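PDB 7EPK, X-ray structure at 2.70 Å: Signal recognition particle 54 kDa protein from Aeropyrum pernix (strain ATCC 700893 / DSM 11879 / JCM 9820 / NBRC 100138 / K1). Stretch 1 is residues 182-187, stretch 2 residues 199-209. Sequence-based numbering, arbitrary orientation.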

# COMPACT_ATOMS: atom_id res chain seq x y z
N ILE A 182 -2.18 -17.67 -19.11
CA ILE A 182 -0.89 -17.86 -18.40
C ILE A 182 -0.13 -18.95 -19.16
O ILE A 182 -0.62 -20.11 -19.20
CB ILE A 182 -1.11 -18.25 -16.93
CG1 ILE A 182 -1.94 -17.22 -16.17
CG2 ILE A 182 0.23 -18.50 -16.27
CD1 ILE A 182 -2.40 -17.70 -14.80
N VAL A 183 1.03 -18.62 -19.70
CA VAL A 183 1.85 -19.59 -20.45
C VAL A 183 2.94 -20.16 -19.54
O VAL A 183 3.96 -19.48 -19.37
CB VAL A 183 2.43 -18.89 -21.69
CG1 VAL A 183 3.43 -19.79 -22.40
CG2 VAL A 183 1.30 -18.46 -22.61
N ASP A 184 2.75 -21.38 -19.02
CA ASP A 184 3.78 -22.10 -18.22
C ASP A 184 4.93 -22.52 -19.15
O ASP A 184 4.68 -22.79 -20.33
CB ASP A 184 3.20 -23.31 -17.46
CG ASP A 184 4.17 -24.01 -16.51
OD1 ASP A 184 5.24 -23.46 -16.27
OD2 ASP A 184 3.86 -25.11 -16.02
N THR A 185 6.16 -22.55 -18.64
CA THR A 185 7.41 -22.79 -19.41
C THR A 185 8.28 -23.82 -18.69
O THR A 185 8.11 -24.01 -17.44
CB THR A 185 8.22 -21.50 -19.65
OG1 THR A 185 8.56 -20.85 -18.42
CG2 THR A 185 7.50 -20.50 -20.53
N ALA A 186 9.23 -24.40 -19.42
CA ALA A 186 10.35 -25.19 -18.85
C ALA A 186 11.24 -24.29 -17.96
O ALA A 186 11.34 -23.06 -18.22
CB ALA A 186 11.12 -25.84 -19.98
N GLY A 187 11.90 -24.90 -16.97
CA GLY A 187 12.96 -24.27 -16.16
C GLY A 187 14.32 -24.94 -16.32
O GLY A 187 15.22 -24.67 -15.48
N ASP A 199 17.11 -19.02 -25.05
CA ASP A 199 16.73 -18.89 -26.49
C ASP A 199 15.31 -19.44 -26.67
O ASP A 199 14.59 -18.98 -27.59
CB ASP A 199 17.80 -19.51 -27.39
CG ASP A 199 19.08 -18.69 -27.51
OD1 ASP A 199 19.42 -17.98 -26.53
OD2 ASP A 199 19.71 -18.74 -28.58
N GLU A 200 14.88 -20.37 -25.81
CA GLU A 200 13.52 -20.97 -25.91
C GLU A 200 12.47 -19.94 -25.46
O GLU A 200 11.43 -19.77 -26.20
CB GLU A 200 13.47 -22.26 -25.10
CG GLU A 200 12.21 -23.06 -25.37
CD GLU A 200 12.28 -24.51 -24.92
OE1 GLU A 200 11.90 -24.78 -23.76
OE2 GLU A 200 12.69 -25.35 -25.74
N MET A 201 12.72 -19.27 -24.32
CA MET A 201 11.87 -18.19 -23.73
C MET A 201 11.72 -17.05 -24.75
O MET A 201 10.57 -16.66 -25.07
CB MET A 201 12.48 -17.66 -22.42
CG MET A 201 12.60 -18.69 -21.28
SD MET A 201 11.09 -19.65 -20.90
CE MET A 201 11.33 -21.06 -21.98
N LYS A 202 12.85 -16.56 -25.26
CA LYS A 202 12.91 -15.48 -26.28
C LYS A 202 12.08 -15.85 -27.52
O LYS A 202 11.56 -14.94 -28.17
CB LYS A 202 14.37 -15.23 -26.66
CG LYS A 202 14.61 -14.26 -27.80
CD LYS A 202 16.08 -13.85 -27.96
CE LYS A 202 16.68 -13.26 -26.70
NZ LYS A 202 18.07 -12.76 -26.92
N ALA A 203 12.03 -17.13 -27.88
CA ALA A 203 11.37 -17.61 -29.11
C ALA A 203 9.86 -17.70 -28.82
O ALA A 203 9.07 -17.11 -29.58
CB ALA A 203 11.96 -18.93 -29.56
N ILE A 204 9.51 -18.38 -27.74
CA ILE A 204 8.12 -18.43 -27.20
C ILE A 204 7.58 -17.01 -27.13
O ILE A 204 6.48 -16.77 -27.63
CB ILE A 204 8.05 -19.11 -25.83
CG1 ILE A 204 8.36 -20.61 -25.92
CG2 ILE A 204 6.70 -18.85 -25.17
CD1 ILE A 204 8.77 -21.22 -24.60
N ALA A 205 8.36 -16.11 -26.52
CA ALA A 205 7.96 -14.70 -26.31
C ALA A 205 7.62 -14.07 -27.67
O ALA A 205 6.59 -13.39 -27.77
CB ALA A 205 9.04 -13.94 -25.59
N SER A 206 8.44 -14.34 -28.68
CA SER A 206 8.29 -13.72 -30.02
C SER A 206 6.98 -14.17 -30.67
O SER A 206 6.26 -13.30 -31.22
CB SER A 206 9.48 -14.00 -30.90
OG SER A 206 9.54 -13.06 -31.96
N LYS A 207 6.67 -15.47 -30.60
CA LYS A 207 5.42 -16.03 -31.17
C LYS A 207 4.21 -15.55 -30.35
O LYS A 207 3.15 -15.29 -30.95
CB LYS A 207 5.47 -17.57 -31.19
CG LYS A 207 6.55 -18.18 -32.08
CD LYS A 207 6.53 -17.70 -33.52
CE LYS A 207 7.30 -18.60 -34.46
NZ LYS A 207 6.39 -19.39 -35.32
N VAL A 208 4.34 -15.45 -29.02
CA VAL A 208 3.19 -15.27 -28.10
C VAL A 208 2.85 -13.79 -27.94
O VAL A 208 1.66 -13.49 -27.83
CB VAL A 208 3.44 -15.97 -26.76
CG1 VAL A 208 2.35 -15.68 -25.76
CG2 VAL A 208 3.57 -17.47 -26.94
N ARG A 209 3.85 -12.90 -27.94
CA ARG A 209 3.73 -11.44 -27.66
C ARG A 209 3.12 -11.20 -26.28
O ARG A 209 2.04 -10.64 -26.13
CB ARG A 209 2.94 -10.76 -28.79
CG ARG A 209 3.82 -10.06 -29.81
CD ARG A 209 3.03 -9.56 -30.98
NE ARG A 209 1.83 -8.97 -30.43
CZ ARG A 209 0.60 -9.12 -30.88
NH1 ARG A 209 0.33 -9.85 -31.94
NH2 ARG A 209 -0.38 -8.49 -30.26

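The helix of stretch 2 packs against the end of a strand and the loop that follows it without a single hydrogen bond between the two. Van der Waals contact does the work, and it buries 237 Å² in total. The helix satisfies its own backbone through i to i+4 bonds such as I204 N to E200 O (2.8 Å), so what it offers stretch 1 is side chains.

D199 lies out of reach and exposed, as suits a carboxylate. E200 follows, buried and with its CA-to-CB bond toward stretch 1; its OE1 comes within 4.0 Å of A186 CB. A methyl group cannot answer a carboxylate's charge, but both carboxylate oxygens are hydrogen-bonded elsewhere in the structure, which makes this burial tolerable.

The CA-to-CB bond of M201 points sideways to stretch 1, yet its flexible chain, with chi1 and chi2 both m, brings its end nearer. M201 SD lies 3.6 Å from T185 CB, the closest contact between the stretches, and M201 CE reaches within 4.3 Å of A186 O. T185 suits this place: its hydroxyl is satisfied by a hydrogen bond elsewhere in the structure, so the side chain can be buried beside the sulfur of M201.

K202 and A203 make no contact. One turn after E200, the CA-to-CB bond of I204 again points toward stretch 1. Its branched side chain meets two residues: I204 CD1 lies 4.3 Å from T185 CG2, and I204 CG2 lies 4.4 Å from V183 CG1.

A205, S206 and K207 are also out of reach, the serine and lysine being exposed, as their polar groups favor. A further turn brings V208, whose CG1 sits 4.3 Å from V183 CG2. V183 thus spreads its two methyls between I204 and V208, a compact, beta-branched residue well suited to a strand. I182 and D184, its neighbors, do not touch the helix, as expected from the alternation of side chains along a strand. R209, with positive phi, leaves the helix and the contact.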